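Long-range contacts in transglutaminase elicitor (Phytophthora sojae, PDB 3TW5), which probably catalyses the cross-linking of protein glutamine side chains to amines such as lysine, and acts as an elicitor of innate immunity in host plants: residues A[139-145]-A[359-365]; A[152-156]-A[283-287]; A[59-64]-A[156-160]; A[34-38]-A[289-295]. The protein carries 1 engineered substitution. One frame throughout, in Å; residues are numbered along the deposited sequence.

Contact 1: residues A[139-145]-A[359-365]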
loop_
_atom_site.group_PDB
_atom_site.type_symbol
_atom_site.label_atom_id
_atom_site.label_comp_id
_atom_site.label_asym_id
_atom_site.label_seq_id
_atom_site.Cartn_x
_atom_site.Cartn_y
_atom_site.Cartn_z
ATOM N N THR A 139 5.807 9.697 10.160
ATOM C CA THR A 139 4.813 10.447 10.927
ATOM C C THR A 139 4.099 11.423 9.997
ATOM O O THR A 139 4.750 12.110 9.207
ATOM C CB THR A 139 5.470 11.234 12.085
ATOM O OG1 THR A 139 6.258 10.349 12.887
ATOM C CG2 THR A 139 4.420 11.895 12.966
ATOM N N GLU A 140 2.770 11.477 10.085
ATOM C CA GLU A 140 1.971 12.321 9.196
ATOM C C GLU A 140 2.257 13.808 9.383
ATOM O O GLU A 140 2.323 14.281 10.518
ATOM C CB GLU A 140 0.474 12.059 9.387
ATOM C CG GLU A 140 -0.403 12.778 8.361
ATOM C CD GLU A 140 -1.881 12.681 8.657
ATOM O OE1 GLU A 140 -2.665 12.534 7.697
ATOM O OE2 GLU A 140 -2.263 12.762 9.844
ATOM N N PRO A 141 2.436 14.543 8.267
ATOM C CA PRO A 141 2.474 16.000 8.315
ATOM C C PRO A 141 1.158 16.528 8.874
ATOM O O PRO A 141 0.087 16.119 8.415
ATOM C CB PRO A 141 2.612 16.398 6.843
ATOM C CG PRO A 141 3.200 15.230 6.181
ATOM C CD PRO A 141 2.686 14.033 6.907
ATOM N N LYS A 142 1.234 17.412 9.866
ATOM C CA LYS A 142 0.031 17.916 10.524
ATOM C C LYS A 142 -0.379 19.300 10.017
ATOM O O LYS A 142 -1.498 19.478 9.525
ATOM C CB LYS A 142 0.196 17.921 12.050
ATOM C CG LYS A 142 -1.125 17.819 12.809
ATOM C CD LYS A 142 -1.033 18.397 14.217
ATOM C CE LYS A 142 -0.421 17.417 15.213
ATOM N NZ LYS A 142 -0.196 18.064 16.540
ATOM N N CYS A 143 0.525 20.270 10.128
ATOM C CA CYS A 143 0.209 21.651 9.771
ATOM C C CYS A 143 1.315 22.292 8.907
ATOM O O CYS A 143 2.447 21.800 8.903
ATOM C CB CYS A 143 -0.084 22.462 11.043
ATOM S SG CYS A 143 1.338 22.713 12.118
ATOM N N PRO A 144 0.987 23.378 8.166
ATOM C CA PRO A 144 1.903 23.973 7.177
ATOM C C PRO A 144 3.266 24.405 7.718
ATOM O O PRO A 144 3.394 24.728 8.901
ATOM C CB PRO A 144 1.129 25.199 6.677
ATOM C CG PRO A 144 -0.292 24.860 6.898
ATOM C CD PRO A 144 -0.310 24.083 8.180
ATOM N N VAL A 145 4.269 24.401 6.839
ATOM C CA VAL A 145 5.637 24.805 7.176
ATOM C C VAL A 145 6.169 25.798 6.143
ATOM O O VAL A 145 6.148 25.527 4.939
ATOM C CB VAL A 145 6.601 23.591 7.244
ATOM C CG1 VAL A 145 8.006 24.034 7.648
ATOM C CG2 VAL A 145 6.087 22.548 8.211
ATOM N N LEU A 359 9.299 17.584 7.262
ATOM C CA LEU A 359 8.401 16.626 7.910
ATOM C C LEU A 359 8.408 16.749 9.434
ATOM O O LEU A 359 7.357 16.656 10.071
ATOM C CB LEU A 359 8.761 15.193 7.508
ATOM C CG LEU A 359 8.345 14.697 6.122
ATOM C CD1 LEU A 359 9.168 13.482 5.743
ATOM C CD2 LEU A 359 6.858 14.378 6.059
ATOM N N LYS A 360 9.593 16.955 10.009
ATOM C CA LYS A 360 9.740 17.089 11.458
ATOM C C LYS A 360 9.040 18.342 11.978
ATOM O O LYS A 360 8.425 18.317 13.045
ATOM C CB LYS A 360 11.217 17.108 11.865
ATOM C CG LYS A 360 11.436 16.936 13.363
ATOM C CD LYS A 360 12.769 17.507 13.818
ATOM C CE LYS A 360 12.873 17.484 15.339
ATOM N NZ LYS A 360 14.176 18.016 15.821
ATOM N N LYS A 361 9.138 19.429 11.217
ATOM C CA LYS A 361 8.493 20.688 11.576
ATOM C C LYS A 361 6.980 20.616 11.407
ATOM O O LYS A 361 6.236 21.222 12.175
ATOM C CB LYS A 361 9.060 21.839 10.745
ATOM C CG LYS A 361 10.479 22.227 11.114
ATOM C CD LYS A 361 10.976 23.363 10.242
ATOM C CE LYS A 361 12.373 23.789 10.651
ATOM N NZ LYS A 361 12.915 24.802 9.712
ATOM N N SER A 362 6.533 19.866 10.404
ATOM C CA SER A 362 5.108 19.711 10.125
ATOM C C SER A 362 4.385 18.912 11.207
ATOM O O SER A 362 3.264 19.251 11.592
ATOM C CB SER A 362 4.904 19.048 8.768
ATOM O OG SER A 362 3.578 19.233 8.316
ATOM N N ALA A 363 5.035 17.855 11.687
ATOM C CA ALA A 363 4.466 16.974 12.701
ATOM C C ALA A 363 4.454 17.617 14.086
ATOM O O ALA A 363 3.544 17.370 14.882
ATOM C CB ALA A 363 5.220 15.650 12.735
ATOM N N ALA A 364 5.467 18.436 14.365
ATOM C CA ALA A 364 5.591 19.117 15.654
ATOM C C ALA A 364 4.862 20.464 15.660
ATOM O O ALA A 364 4.747 21.111 16.705
ATOM C CB ALA A 364 7.062 19.297 16.019
ATOM N N CYS A 365 4.365 20.863 14.490
ATOM C CA CYS A 365 3.677 22.144 14.290
ATOM C C CYS A 365 4.518 23.367 14.691
ATOM O O CYS A 365 4.171 24.104 15.618
ATOM C CB CYS A 365 2.279 22.147 14.935
ATOM S SG CYS A 365 0.948 21.627 13.798
#
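Ser362, in the last turn of helix 352-364, bonds the loop in both directions: Ser362 OG donates to Cys143 O (2.9 Å), while Ser362 O accepts from Cys143 N (3.3 Å) and, weakly, from Lys142 N (3.2 Å). The helix terminus thus serves backbone groups of a loop that lacks regular structure. Just beyond it, the positive phi of Cys365 turns the chain out of the helix, and Cys365 SG joins Cys143 SG at 2.0 Å. Lys142 CD touches this bridge at Cys365 SG (3.8 Å). Packing spreads outward from there: Pro141 CG meets Leu359 CD2 (3.8 Å), Thr139 CG2 meets Ala363 CB (3.8 Å), and Val145 CG2 presses on Ser362 N (3.5 Å). Glu140 turns away, to Val290 and Lys158. The modelled disulfide has chi3 of -171°, far from the usual ±90° and therefore strained as built; covalent bond and hydrogen bonds together fasten the C-terminal helix to the loop before strand 145-147.

Contact 2: residues A[152-156]-A[283-287]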
loop_
_atom_site.group_PDB
_atom_site.type_symbol
_atom_site.label_atom_id
_atom_site.label_comp_id
_atom_site.label_asym_id
_atom_site.label_seq_id
_atom_site.Cartn_x
_atom_site.Cartn_y
_atom_site.Cartn_z
ATOM N N PHE A 152 4.803 25.172 2.574
ATOM C CA PHE A 152 4.545 23.781 2.233
ATOM C C PHE A 152 3.338 23.277 3.008
ATOM O O PHE A 152 3.331 23.291 4.241
ATOM C CB PHE A 152 5.759 22.910 2.556
ATOM C CG PHE A 152 6.926 23.125 1.639
ATOM C CD1 PHE A 152 7.044 22.396 0.460
ATOM C CD2 PHE A 152 7.915 24.050 1.957
ATOM C CE1 PHE A 152 8.125 22.589 -0.392
ATOM C CE2 PHE A 152 8.997 24.248 1.113
ATOM C CZ PHE A 152 9.102 23.516 -0.064
ATOM N N GLN A 153 2.315 22.845 2.280
ATOM C CA GLN A 153 1.140 22.247 2.896
ATOM C C GLN A 153 1.453 20.805 3.295
ATOM O O GLN A 153 2.316 20.173 2.684
ATOM C CB GLN A 153 -0.051 22.297 1.934
ATOM C CG GLN A 153 -0.507 23.711 1.552
ATOM C CD GLN A 153 -0.996 24.533 2.739
ATOM O OE1 GLN A 153 -0.674 25.713 2.863
ATOM N NE2 GLN A 153 -1.776 23.911 3.615
ATOM N N PRO A 154 0.770 20.280 4.336
ATOM C CA PRO A 154 0.955 18.875 4.704
ATOM C C PRO A 154 0.851 17.952 3.495
ATOM O O PRO A 154 1.603 16.984 3.381
ATOM C CB PRO A 154 -0.199 18.623 5.673
ATOM C CG PRO A 154 -0.376 19.931 6.350
ATOM C CD PRO A 154 -0.096 20.982 5.302
ATOM N N MET A 155 -0.065 18.282 2.594
ATOM C CA MET A 155 -0.258 17.538 1.362
ATOM C C MET A 155 0.951 17.624 0.420
ATOM O O MET A 155 1.330 16.627 -0.194
ATOM C CB MET A 155 -1.522 18.028 0.663
ATOM C CG MET A 155 -1.950 17.184 -0.497
ATOM S SD MET A 155 -2.260 15.493 0.015
ATOM C CE MET A 155 -2.647 14.813 -1.575
ATOM N N ASP A 156 1.543 18.812 0.309
ATOM C CA ASP A 156 2.755 19.004 -0.486
ATOM C C ASP A 156 3.878 18.098 0.017
ATOM O O ASP A 156 4.603 17.489 -0.777
ATOM C CB ASP A 156 3.216 20.463 -0.440
ATOM C CG ASP A 156 2.311 21.400 -1.225
ATOM O OD1 ASP A 156 1.901 21.063 -2.357
ATOM O OD2 ASP A 156 2.033 22.502 -0.707
ATOM N N THR A 283 -6.412 9.992 -1.240
ATOM C CA THR A 283 -7.148 11.261 -1.176
ATOM C C THR A 283 -6.210 12.464 -1.288
ATOM O O THR A 283 -5.040 12.383 -0.918
ATOM C CB THR A 283 -7.994 11.392 0.123
ATOM O OG1 THR A 283 -8.736 12.621 0.097
ATOM C CG2 THR A 283 -7.110 11.364 1.364
ATOM N N TYR A 284 -6.736 13.579 -1.790
ATOM C CA TYR A 284 -5.967 14.818 -1.886
ATOM C C TYR A 284 -6.316 15.807 -0.767
ATOM O O TYR A 284 -5.927 16.977 -0.810
ATOM C CB TYR A 284 -6.157 15.458 -3.260
ATOM C CG TYR A 284 -5.578 14.657 -4.406
ATOM C CD1 TYR A 284 -4.316 14.948 -4.918
ATOM C CD2 TYR A 284 -6.299 13.614 -4.988
ATOM C CE1 TYR A 284 -3.784 14.220 -5.978
ATOM C CE2 TYR A 284 -5.776 12.879 -6.048
ATOM C CZ TYR A 284 -4.521 13.188 -6.537
ATOM O OH TYR A 284 -4.004 12.462 -7.585
ATOM N N THR A 285 -7.041 15.323 0.239
ATOM C CA THR A 285 -7.469 16.155 1.361
ATOM C C THR A 285 -6.274 16.599 2.208
ATOM O O THR A 285 -5.535 15.773 2.752
ATOM C CB THR A 285 -8.511 15.426 2.239
ATOM O OG1 THR A 285 -9.556 14.910 1.406
ATOM C CG2 THR A 285 -9.112 16.372 3.272
ATOM N N ASP A 286 -6.097 17.913 2.305
ATOM C CA ASP A 286 -4.981 18.505 3.041
ATOM C C ASP A 286 -5.200 18.427 4.555
ATOM O O ASP A 286 -6.324 18.214 5.017
ATOM C CB ASP A 286 -4.775 19.958 2.594
ATOM C CG ASP A 286 -3.401 20.506 2.961
ATOM O OD1 ASP A 286 -2.503 19.714 3.342
ATOM O OD2 ASP A 286 -3.221 21.741 2.864
ATOM N N GLY A 287 -4.120 18.589 5.315
ATOM C CA GLY A 287 -4.181 18.587 6.772
ATOM C C GLY A 287 -3.746 17.272 7.386
ATOM O O GLY A 287 -3.573 16.270 6.683
#
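Thr283 opens the second segment with its carbonyl: Thr283 O lies 3.5 Å from Met155 CE, while Thr283 OG1 and Thr285 OG1 share a hydrogen bond of 2.8 Å within the loop (either may donate). At Tyr284 the same methyl, Met155 CE, comes within 3.3 Å of Tyr284 CA and 3.7 Å of Tyr284 CD1, so the methionine ends against the loop. Thr285 directs its side chain away from the helix. Asp286 makes the polar link: Asp286 OD1 accepts from Met155 N (2.9 Å), an amide of the first helical turn with no carbonyl of its own helix to pair with, and Asp286 OD2 accepts from Gln153 NE2 (2.7 Å). Gly287, whose phi of 101° suits a residue without CB, brings Gly287 N to 3.9 Å from Pro154 CB. The loop between strand 269-280 and helix 289-292 therefore lies over the N-terminus of helix 154-167, which follows directly on strand 150-152 and has helix 60-67 packed beside it, Ala60 and Lys63 meeting Asp156, and Phe152 touching Lys63 and Ala67.

Contact 3: residues A[59-64]-A[156-160]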
loop_
_atom_site.group_PDB
_atom_site.type_symbol
_atom_site.label_atom_id
_atom_site.label_comp_id
_atom_site.label_asym_id
_atom_site.label_seq_id
_atom_site.Cartn_x
_atom_site.Cartn_y
_atom_site.Cartn_z
ATOM N N SER A 59 2.694 23.655 -7.626
ATOM C CA SER A 59 2.845 22.238 -7.298
ATOM C C SER A 59 3.887 21.989 -6.209
ATOM O O SER A 59 4.727 22.851 -5.928
ATOM C CB SER A 59 3.216 21.447 -8.552
ATOM O OG SER A 59 4.470 21.861 -9.071
ATOM N N ALA A 60 3.823 20.804 -5.604
ATOM C CA ALA A 60 4.789 20.390 -4.585
ATOM C C ALA A 60 6.222 20.377 -5.121
ATOM O O ALA A 60 7.168 20.673 -4.389
ATOM C CB ALA A 60 4.416 19.031 -4.023
ATOM N N ALA A 61 6.371 20.039 -6.400
ATOM C CA ALA A 61 7.666 20.081 -7.069
ATOM C C ALA A 61 8.202 21.509 -7.158
ATOM O O ALA A 61 9.331 21.777 -6.738
ATOM C CB ALA A 61 7.567 19.463 -8.447
ATOM N N GLU A 62 7.381 22.416 -7.694
ATOM C CA GLU A 62 7.738 23.830 -7.834
ATOM C C GLU A 62 8.088 24.469 -6.495
ATOM O O GLU A 62 9.023 25.263 -6.406
ATOM C CB GLU A 62 6.604 24.605 -8.509
ATOM C CG GLU A 62 6.861 26.108 -8.654
ATOM C CD GLU A 62 5.925 26.787 -9.639
ATOM O OE1 GLU A 62 5.239 26.082 -10.413
ATOM O OE2 GLU A 62 5.884 28.035 -9.641
ATOM N N LYS A 63 7.331 24.112 -5.461
ATOM C CA LYS A 63 7.571 24.616 -4.112
ATOM C C LYS A 63 8.907 24.130 -3.555
ATOM O O LYS A 63 9.602 24.877 -2.862
ATOM C CB LYS A 63 6.426 24.228 -3.177
ATOM C CG LYS A 63 5.150 25.019 -3.397
ATOM C CD LYS A 63 4.129 24.705 -2.322
ATOM C CE LYS A 63 2.866 25.516 -2.507
ATOM N NZ LYS A 63 1.870 25.186 -1.460
ATOM N N TYR A 64 9.261 22.882 -3.866
ATOM C CA TYR A 64 10.540 22.311 -3.447
ATOM C C TYR A 64 11.710 23.007 -4.140
ATOM O O TYR A 64 12.713 23.327 -3.498
ATOM C CB TYR A 64 10.590 20.798 -3.698
ATOM C CG TYR A 64 11.885 20.152 -3.245
ATOM C CD1 TYR A 64 12.072 19.777 -1.914
ATOM C CD2 TYR A 64 12.929 19.931 -4.144
ATOM C CE1 TYR A 64 13.266 19.193 -1.491
ATOM C CE2 TYR A 64 14.128 19.350 -3.731
ATOM C CZ TYR A 64 14.287 18.981 -2.405
ATOM O OH TYR A 64 15.467 18.404 -1.995
ATOM N N ASP A 156 1.543 18.812 0.309
ATOM C CA ASP A 156 2.755 19.004 -0.486
ATOM C C ASP A 156 3.878 18.098 0.017
ATOM O O ASP A 156 4.603 17.489 -0.777
ATOM C CB ASP A 156 3.216 20.463 -0.440
ATOM C CG ASP A 156 2.311 21.400 -1.225
ATOM O OD1 ASP A 156 1.901 21.063 -2.357
ATOM O OD2 ASP A 156 2.033 22.502 -0.707
ATOM N N LEU A 157 4.007 18.013 1.342
ATOM C CA LEU A 157 5.020 17.177 1.980
ATOM C C LEU A 157 4.757 15.691 1.765
ATOM O O LEU A 157 5.695 14.910 1.614
ATOM C CB LEU A 157 5.130 17.499 3.472
ATOM C CG LEU A 157 5.513 18.937 3.837
ATOM C CD1 LEU A 157 5.597 19.096 5.337
ATOM C CD2 LEU A 157 6.824 19.357 3.187
ATOM N N LYS A 158 3.482 15.308 1.740
ATOM C CA LYS A 158 3.093 13.939 1.393
ATOM C C LYS A 158 3.554 13.578 -0.021
ATOM O O LYS A 158 3.979 12.450 -0.268
ATOM C CB LYS A 158 1.578 13.745 1.533
ATOM C CG LYS A 158 1.094 13.728 2.974
ATOM C CD LYS A 158 -0.405 13.499 3.082
ATOM C CE LYS A 158 -0.827 13.430 4.545
ATOM N NZ LYS A 158 -2.249 13.039 4.717
ATOM N N ALA A 159 3.481 14.547 -0.934
ATOM C CA ALA A 159 3.958 14.382 -2.307
ATOM C C ALA A 159 5.465 14.195 -2.357
ATOM O O ALA A 159 5.961 13.271 -3.004
ATOM C CB ALA A 159 3.558 15.575 -3.157
ATOM N N LEU A 160 6.184 15.077 -1.669
ATOM C CA LEU A 160 7.641 15.051 -1.668
ATOM C C LEU A 160 8.192 13.752 -1.082
ATOM O O LEU A 160 9.020 13.094 -1.715
ATOM C CB LEU A 160 8.210 16.272 -0.935
ATOM C CG LEU A 160 7.950 17.655 -1.545
ATOM C CD1 LEU A 160 8.554 18.732 -0.666
ATOM C CD2 LEU A 160 8.479 17.759 -2.975
#
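Ala60 and Leu160 form the apolar centre. Ala60 CB rests 3.7 Å from Ala159 CB and 4.4 Å from Leu160 CD2, and the same Leu160 CD2 approaches Ala60 O to 3.5 Å. One turn further along, Tyr64 CB closes on Leu160 CD2 at 3.8 Å. The closest CA approach, Ala60 CA to Asp156 CA at 4.8 Å, is local; the axes of segments 60-64 and 156-160 stay 9.5 Å apart, an ordinary spacing for packed helices. Strand 150-152 adds Phe152 to this core, against Leu160 and Leu157, and the hydroxyl of Tyr64 reaches out to the backbone of Ser351.

At the polar edge, Lys63 NZ makes a salt bridge of 2.8 Å with Asp156 OD2. Both charges are buried and have further partners: Lys63 also donates to the Thr151 carbonyl, while Asp156 accepts from Trp53 NE1 and from the backbone of Gln153. Ser59, at the N-cap of helix 60-67, takes Glu62 N on Ser59 OG (3.3 Å), starting the helix just before the residue that makes the contact. The residues in touch recur at spacings of three and four on both helices (60, 63, 64 and 156, 159, 160), so a single face of each is used. Segments 60-64 and 156-160 cross at -87°, near-orthogonal helix packing that joins helix 60-67 to helix 154-167.

Contact 4: residues A[34-38]-A[289-295]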
loop_
_atom_site.group_PDB
_atom_site.type_symbol
_atom_site.label_atom_id
_atom_site.label_comp_id
_atom_site.label_asym_id
_atom_site.label_seq_id
_atom_site.Cartn_x
_atom_site.Cartn_y
_atom_site.Cartn_z
ATOM N N PRO A 34 0.034 4.591 15.535
ATOM C CA PRO A 34 -0.963 5.397 14.828
ATOM C C PRO A 34 -1.258 4.819 13.448
ATOM O O PRO A 34 -0.410 4.127 12.871
ATOM C CB PRO A 34 -0.286 6.766 14.700
ATOM C CG PRO A 34 1.167 6.465 14.692
ATOM C CD PRO A 34 1.352 5.255 15.573
ATOM N N SER A 35 -2.455 5.092 12.939
ATOM C CA SER A 35 -2.846 4.649 11.609
ATOM C C SER A 35 -1.904 5.220 10.554
ATOM O O SER A 35 -1.439 6.355 10.688
ATOM C CB SER A 35 -4.283 5.077 11.307
ATOM O OG SER A 35 -4.635 4.787 9.963
ATOM N N PRO A 36 -1.601 4.428 9.508
ATOM C CA PRO A 36 -0.906 4.990 8.357
ATOM C C PRO A 36 -1.749 6.109 7.749
ATOM O O PRO A 36 -2.976 5.987 7.685
ATOM C CB PRO A 36 -0.813 3.806 7.392
ATOM C CG PRO A 36 -0.878 2.608 8.254
ATOM C CD PRO A 36 -1.803 2.975 9.371
ATOM N N TRP A 37 -1.104 7.192 7.330
ATOM C CA TRP A 37 -1.829 8.351 6.812
ATOM C C TRP A 37 -2.310 8.187 5.375
ATOM O O TRP A 37 -1.732 7.429 4.598
ATOM C CB TRP A 37 -1.018 9.642 6.964
ATOM C CG TRP A 37 0.428 9.571 6.543
ATOM C CD1 TRP A 37 1.501 9.337 7.352
ATOM C CD2 TRP A 37 0.955 9.773 5.226
ATOM N NE1 TRP A 37 2.663 9.369 6.621
ATOM C CE2 TRP A 37 2.358 9.636 5.314
ATOM C CE3 TRP A 37 0.378 10.049 3.980
ATOM C CZ2 TRP A 37 3.197 9.762 4.202
ATOM C CZ3 TRP A 37 1.211 10.176 2.872
ATOM C CH2 TRP A 37 2.607 10.033 2.993
ATOM N N ALA A 38 -3.379 8.901 5.034
ATOM C CA ALA A 38 -3.931 8.861 3.688
ATOM C C ALA A 38 -3.217 9.858 2.787
ATOM O O ALA A 38 -2.805 10.929 3.233
ATOM C CB ALA A 38 -5.420 9.135 3.718
ATOM N N LEU A 289 -4.701 14.314 8.789
ATOM C CA LEU A 289 -5.903 13.479 8.829
ATOM C C LEU A 289 -5.943 12.483 9.992
ATOM O O LEU A 289 -7.022 12.131 10.468
ATOM C CB LEU A 289 -6.075 12.733 7.502
ATOM C CG LEU A 289 -6.077 13.546 6.204
ATOM C CD1 LEU A 289 -5.916 12.625 5.008
ATOM C CD2 LEU A 289 -7.334 14.396 6.058
ATOM N N VAL A 290 -4.774 12.028 10.438
ATOM C CA VAL A 290 -4.697 11.042 11.521
ATOM C C VAL A 290 -4.983 11.672 12.887
ATOM O O VAL A 290 -5.804 11.149 13.650
ATOM C CB VAL A 290 -3.341 10.273 11.519
ATOM C CG1 VAL A 290 -3.196 9.401 12.765
ATOM C CG2 VAL A 290 -3.215 9.425 10.263
ATOM N N SER A 291 -4.327 12.794 13.187
ATOM C CA SER A 291 -4.534 13.492 14.462
ATOM C C SER A 291 -5.915 14.150 14.561
ATOM O O SER A 291 -6.384 14.444 15.661
ATOM C CB SER A 291 -3.426 14.518 14.719
ATOM O OG SER A 291 -3.481 15.582 13.783
ATOM N N SER A 292 -6.554 14.375 13.410
ATOM C CA SER A 292 -7.928 14.884 13.350
ATOM C C SER A 292 -8.958 13.819 13.716
ATOM O O SER A 292 -10.063 14.141 14.158
ATOM C CB SER A 292 -8.257 15.386 11.943
ATOM O OG SER A 292 -7.436 16.472 11.567
ATOM N N GLY A 293 -8.596 12.555 13.515
ATOM C CA GLY A 293 -9.563 11.464 13.551
ATOM C C GLY A 293 -10.260 11.364 12.205
ATOM O O GLY A 293 -11.113 10.497 11.995
ATOM N N GLN A 294 -9.876 12.252 11.290
ATOM C CA GLN A 294 -10.441 12.317 9.947
ATOM C C GLN A 294 -9.998 11.138 9.071
ATOM O O GLN A 294 -10.546 10.922 7.985
ATOM C CB GLN A 294 -10.063 13.650 9.295
ATOM C CG GLN A 294 -11.093 14.181 8.308
ATOM C CD GLN A 294 -10.816 15.612 7.873
ATOM O OE1 GLN A 294 -9.978 16.306 8.458
ATOM N NE2 GLN A 294 -11.524 16.062 6.839
ATOM N N ILE A 295 -9.016 10.378 9.554
ATOM C CA ILE A 295 -8.485 9.207 8.839
ATOM C C ILE A 295 -9.532 8.100 8.639
ATOM O O ILE A 295 -9.424 7.297 7.707
ATOM C CB ILE A 295 -7.189 8.648 9.524
ATOM C CG1 ILE A 295 -6.504 7.581 8.656
ATOM C CG2 ILE A 295 -7.479 8.116 10.932
ATOM C CD1 ILE A 295 -5.757 8.128 7.450
#
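Val290 lays its side chain against the backbone of the proline-rich segment, Val290 CG2 at 3.9 Å from Trp37 CA and 3.6 Å from Ser35 O. Residues 34-38 run in polyproline II conformation, phi between -60° and -86° and psi near 145°, and this extended strip packs on the short, weakly bonded helix 289-292 and the turn after it. No hydrogen bond crosses between the two segments; the join is apolar side chains against backbone and the small side chain of Ala38. Gly293, with phi of 83°, ends the helix and reverses the chain, bringing Ile295 round to the same surface as Leu289 and Val290. Ala38 CB lies 3.8 Å from Leu289 CD1 and 3.9 Å from Ile295 CD1, while Val290 packs on Ser35 and Trp37. The indole of Trp37 leads the other way, donating from its NE1 to the carbonyl of Glu138 and meeting the ring of Trp131. Beneath, Ile280 of strand 269-280 touches Ser35, Ala38 and Ile295, so the pair rests on the large antiparallel sheet. Ser35 OG bonds within its own segment to Pro36 O (3.1 Å), and Ile295 CD1 sits 3.5 Å from that same Pro36 O.

Contacts 2 and 3 are neighbours, centres about 9 Å apart, sharing Asp156 and helix 154-167; contacts 3 and 4 lie furthest apart, about 20 Å between centres. Along the chain, contact 4 closes the longest loop and encloses contacts 2 and 3, while contact 1 encloses contact 2 and crosses both 3 and 4. Lys158 ties three of them: its NZ bonds Ala38 O of contact 4 and makes a salt bridge with Glu140 of contact 1, whose carboxylate also receives Val290 N. Helix 154-167 is thus a hub where segments from both ends of the sequence meet, joining the helical part to the loops beside the large antiparallel sheet.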